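Local atomic coordinates of FERM, RhoGEF and pleckstrin domain protein 2 (Danio rerio, PDB entry 6D21), a protein that probably activates RAC1 as a guanine nucleotide exchange factor in semaphorin signalling and actin remodelling, and is represented here by its membrane-targeting FERM domain. Residues Arg35-Ile40 against Glu93-Tyr98. Residues are numbered along the deposited sequence; the frame is centred on the assembly and turned at random.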
ATOM      1  N   ARG A  35       5.826   9.137  16.444  1.00 30.12           N
ATOM      2  CA  ARG A  35       6.501  10.223  17.161  1.00 33.25           C
ATOM      3  C   ARG A  35       7.918  10.466  16.646  1.00 39.41           C
ATOM      4  O   ARG A  35       8.337  11.605  16.459  1.00 36.44           O
ATOM      5  CB  ARG A  35       6.553   9.941  18.656  1.00 31.93           C
ATOM      6  CG  ARG A  35       7.284  11.025  19.464  1.00 47.09           C
ATOM      7  CD  ARG A  35       7.328  10.681  20.947  1.00 51.18           C
ATOM      8  NE  ARG A  35       6.066  10.062  21.343  1.00 51.93           N
ATOM      9  CZ  ARG A  35       5.938   8.802  21.741  1.00 55.29           C
ATOM     10  NH1 ARG A  35       4.740   8.332  22.057  1.00 48.74           N
ATOM     11  NH2 ARG A  35       7.006   8.019  21.826  1.00 58.01           N
ATOM     12  N   ARG A  36       8.656   9.390  16.418  1.00 44.58           N
ATOM     13  CA  ARG A  36      10.037   9.509  15.969  1.00 41.17           C
ATOM     14  C   ARG A  36      10.116  10.321  14.667  1.00 40.35           C
ATOM     15  O   ARG A  36      10.929  11.237  14.555  1.00 37.58           O
ATOM     16  CB  ARG A  36      10.658   8.113  15.802  1.00 37.29           C
ATOM     17  CG  ARG A  36      12.121   8.071  15.325  1.00 40.63           C
ATOM     18  CD  ARG A  36      13.111   8.377  16.426  1.00 38.20           C
ATOM     19  NE  ARG A  36      12.856   7.613  17.650  1.00 49.89           N
ATOM     20  CZ  ARG A  36      13.374   6.417  17.925  1.00 52.61           C
ATOM     21  NH1 ARG A  36      14.187   5.814  17.061  1.00 48.91           N
ATOM     22  NH2 ARG A  36      13.073   5.818  19.069  1.00 42.97           N
ATOM     23  N   ILE A  37       9.255  10.016  13.698  1.00 31.58           N
ATOM     24  CA  ILE A  37       9.310  10.710  12.416  1.00 30.93           C
ATOM     25  C   ILE A  37       8.306  11.875  12.353  1.00 34.55           C
ATOM     26  O   ILE A  37       8.158  12.517  11.318  1.00 29.19           O
ATOM     27  CB  ILE A  37       9.064   9.744  11.235  1.00 33.01           C
ATOM     28  CG1 ILE A  37       7.617   9.236  11.202  1.00 29.43           C
ATOM     29  CG2 ILE A  37      10.066   8.577  11.282  1.00 26.08           C
ATOM     30  CD1 ILE A  37       7.299   8.374   9.957  1.00 22.01           C
ATOM     31  N   ASN A  38       7.650  12.146  13.480  1.00 28.61           N
ATOM     32  CA  ASN A  38       6.682  13.244  13.607  1.00 42.54           C
ATOM     33  C   ASN A  38       5.607  13.178  12.521  1.00 37.17           C
ATOM     34  O   ASN A  38       5.367  14.143  11.809  1.00 35.28           O
ATOM     35  CB  ASN A  38       7.389  14.606  13.570  1.00 41.90           C
ATOM     36  CG  ASN A  38       6.576  15.703  14.243  1.00 59.14           C
ATOM     37  OD1 ASN A  38       5.865  15.461  15.224  1.00 58.88           O
ATOM     38  ND2 ASN A  38       6.677  16.919  13.717  1.00 63.01           N
ATOM     39  N   LEU A  39       4.977  12.019  12.400  1.00 32.18           N
ATOM     40  CA  LEU A  39       3.903  11.815  11.446  1.00 25.85           C
ATOM     41  C   LEU A  39       2.567  12.243  12.071  1.00 38.65           C
ATOM     42  O   LEU A  39       2.010  11.526  12.896  1.00 34.69           O
ATOM     43  CB  LEU A  39       3.856  10.343  11.017  1.00 22.46           C
ATOM     44  CG  LEU A  39       2.791   9.971   9.975  1.00 30.42           C
ATOM     45  CD1 LEU A  39       2.808  10.978   8.829  1.00 30.61           C
ATOM     46  CD2 LEU A  39       2.956   8.529   9.449  1.00 20.08           C
ATOM     47  N   ILE A  40       2.044  13.400  11.674  1.00 30.49           N
ATOM     48  CA  ILE A  40       0.794  13.896  12.266  1.00 32.11           C
ATOM     49  C   ILE A  40      -0.431  13.168  11.683  1.00 25.67           C
ATOM     50  O   ILE A  40      -1.304  12.739  12.433  1.00 34.27           O
ATOM     51  CB  ILE A  40       0.656  15.420  12.067  1.00 43.12           C
ATOM     52  CG1 ILE A  40       1.877  16.143  12.648  1.00 43.98           C
ATOM     53  CG2 ILE A  40      -0.631  15.961  12.714  1.00 41.03           C
ATOM     54  CD1 ILE A  40       1.880  17.636  12.356  1.00 58.18           C
ATOM     55  N   GLU A  93      -0.667  17.779   5.086  1.00 33.01           N
ATOM     56  CA  GLU A  93       0.738  18.001   5.401  1.00 30.49           C
ATOM     57  C   GLU A  93       1.652  17.568   4.254  1.00 29.95           C
ATOM     58  O   GLU A  93       1.467  16.508   3.642  1.00 24.92           O
ATOM     59  CB  GLU A  93       1.124  17.270   6.697  1.00 36.87           C
ATOM     60  CG  GLU A  93       0.209  17.554   7.893  1.00 42.78           C
ATOM     61  CD  GLU A  93       0.183  19.032   8.300  1.00 62.74           C
ATOM     62  OE1 GLU A  93      -0.910  19.547   8.630  1.00 62.00           O
ATOM     63  OE2 GLU A  93       1.255  19.673   8.309  1.00 65.48           O
ATOM     64  N   GLU A  94       2.646  18.404   3.986  1.00 25.29           N
ATOM     65  CA  GLU A  94       3.655  18.124   2.985  1.00 29.99           C
ATOM     66  C   GLU A  94       4.346  16.783   3.284  1.00 26.05           C
ATOM     67  O   GLU A  94       4.615  16.004   2.382  1.00 24.69           O
ATOM     68  CB  GLU A  94       4.673  19.272   2.951  1.00 32.88           C
ATOM     69  CG  GLU A  94       5.493  19.375   1.689  1.00 40.78           C
ATOM     70  CD  GLU A  94       6.355  20.629   1.679  1.00 46.35           C
ATOM     71  OE1 GLU A  94       5.790  21.744   1.643  1.00 52.26           O
ATOM     72  OE2 GLU A  94       7.594  20.498   1.734  1.00 43.56           O
ATOM     73  N   PHE A  95       4.616  16.518   4.557  1.00 23.71           N
ATOM     74  CA  PHE A  95       5.315  15.291   4.933  1.00 22.81           C
ATOM     75  C   PHE A  95       4.471  14.060   4.645  1.00 28.99           C
ATOM     76  O   PHE A  95       4.995  13.018   4.232  1.00 21.87           O
ATOM     77  CB  PHE A  95       5.703  15.342   6.417  1.00 34.65           C
ATOM     78  CG  PHE A  95       6.433  14.118   6.903  1.00 27.77           C
ATOM     79  CD1 PHE A  95       7.661  13.769   6.373  1.00 31.39           C
ATOM     80  CD2 PHE A  95       5.900  13.335   7.911  1.00 26.83           C
ATOM     81  CE1 PHE A  95       8.334  12.648   6.826  1.00 31.99           C
ATOM     82  CE2 PHE A  95       6.575  12.212   8.360  1.00 30.08           C
ATOM     83  CZ  PHE A  95       7.786  11.876   7.818  1.00 27.32           C
ATOM     84  N   THR A  96       3.166  14.165   4.875  1.00 26.15           N
ATOM     85  CA  THR A  96       2.276  13.040   4.607  1.00 25.45           C
ATOM     86  C   THR A  96       2.244  12.732   3.123  1.00 22.29           C
ATOM     87  O   THR A  96       2.266  11.573   2.730  1.00 23.48           O
ATOM     88  CB  THR A  96       0.823  13.314   5.088  1.00 23.51           C
ATOM     89  OG1 THR A  96       0.857  13.807   6.422  1.00 24.96           O
ATOM     90  CG2 THR A  96      -0.010  12.034   5.057  1.00 25.15           C
ATOM     91  N   ARG A  97       2.165  13.781   2.298  1.00 25.25           N
ATOM     92  CA  ARG A  97       2.167  13.612   0.843  1.00 24.22           C
ATOM     93  C   ARG A  97       3.490  13.026   0.380  1.00 20.67           C
ATOM     94  O   ARG A  97       3.513  12.238  -0.541  1.00 20.91           O
ATOM     95  CB  ARG A  97       1.911  14.942   0.124  1.00 22.37           C
ATOM     96  CG  ARG A  97       0.492  15.483   0.336  1.00 28.87           C
ATOM     97  CD  ARG A  97       0.179  16.664  -0.596  1.00 29.53           C
ATOM     98  NE  ARG A  97       1.110  17.776  -0.420  1.00 27.52           N
ATOM     99  CZ  ARG A  97       0.885  18.804   0.389  1.00 26.64           C
ATOM    100  NH1 ARG A  97      -0.239  18.859   1.088  1.00 33.83           N
ATOM    101  NH2 ARG A  97       1.768  19.784   0.483  1.00 32.01           N
ATOM    102  N   TYR A  98       4.583  13.445   1.014  1.00 24.05           N
ATOM    103  CA  TYR A  98       5.901  12.869   0.756  1.00 27.85           C
ATOM    104  C   TYR A  98       5.911  11.356   1.004  1.00 22.51           C
ATOM    105  O   TYR A  98       6.356  10.570   0.157  1.00 19.72           O
ATOM    106  CB  TYR A  98       6.947  13.566   1.632  1.00 23.85           C
ATOM    107  CG  TYR A  98       8.329  12.942   1.602  1.00 24.25           C
ATOM    108  CD1 TYR A  98       9.002  12.741   0.400  1.00 27.45           C
ATOM    109  CD2 TYR A  98       8.986  12.598   2.789  1.00 30.49           C
ATOM    110  CE1 TYR A  98      10.294  12.185   0.373  1.00 33.02           C
ATOM    111  CE2 TYR A  98      10.287  12.048   2.775  1.00 24.43           C
ATOM    112  CZ  TYR A  98      10.930  11.846   1.570  1.00 35.41           C
ATOM    113  OH  TYR A  98      12.198  11.291   1.563  1.00 41.83           O
TER
HETATM  114  O   HOH W   1       2.203  14.384   8.938  1.00 31.61           O
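Phe95, the second residue of helix 94-110 in the FERM central domain, reaches across to the chain reversal that ends helix 26-36 in the ubiquitin-like N-terminal domain. Its CG is anti to the backbone N (chi1 -180°), which carries the ring out from the helix toward Ile37 and Leu39. Both aliphatic side chains meet the phenyl group at about a right angle: Leu39 CD1 lies 4.0 Å from Phe95 CE2, and Ile37 CD1 approaches Phe95 CZ at 4.1 Å. Ile37 O approaches the ring obliquely, 3.4 Å from Phe95 CE2. At this turn helix 26-36 ends in a Schellman motif, with Asn38, of positive phi, as C-prime residue and Asn38 N bonding weakly to Arg35 O. Beside this apolar patch a water, lying in plane at the ring's edge, accepts from Ile40 N at 2.9 Å and donates to Thr96 OG1 at 2.9 Å; Glu41 OE2 is hydrogen-bonded to both Thr96 OG1 and Glu93 N. An alanine in place of Phe95 would probably open a gap between the two domains and leave Ile37 CD1 without its aromatic partner. Direct contact here is thus van der Waals packing of the ring, while the polar link runs through water and Glu41.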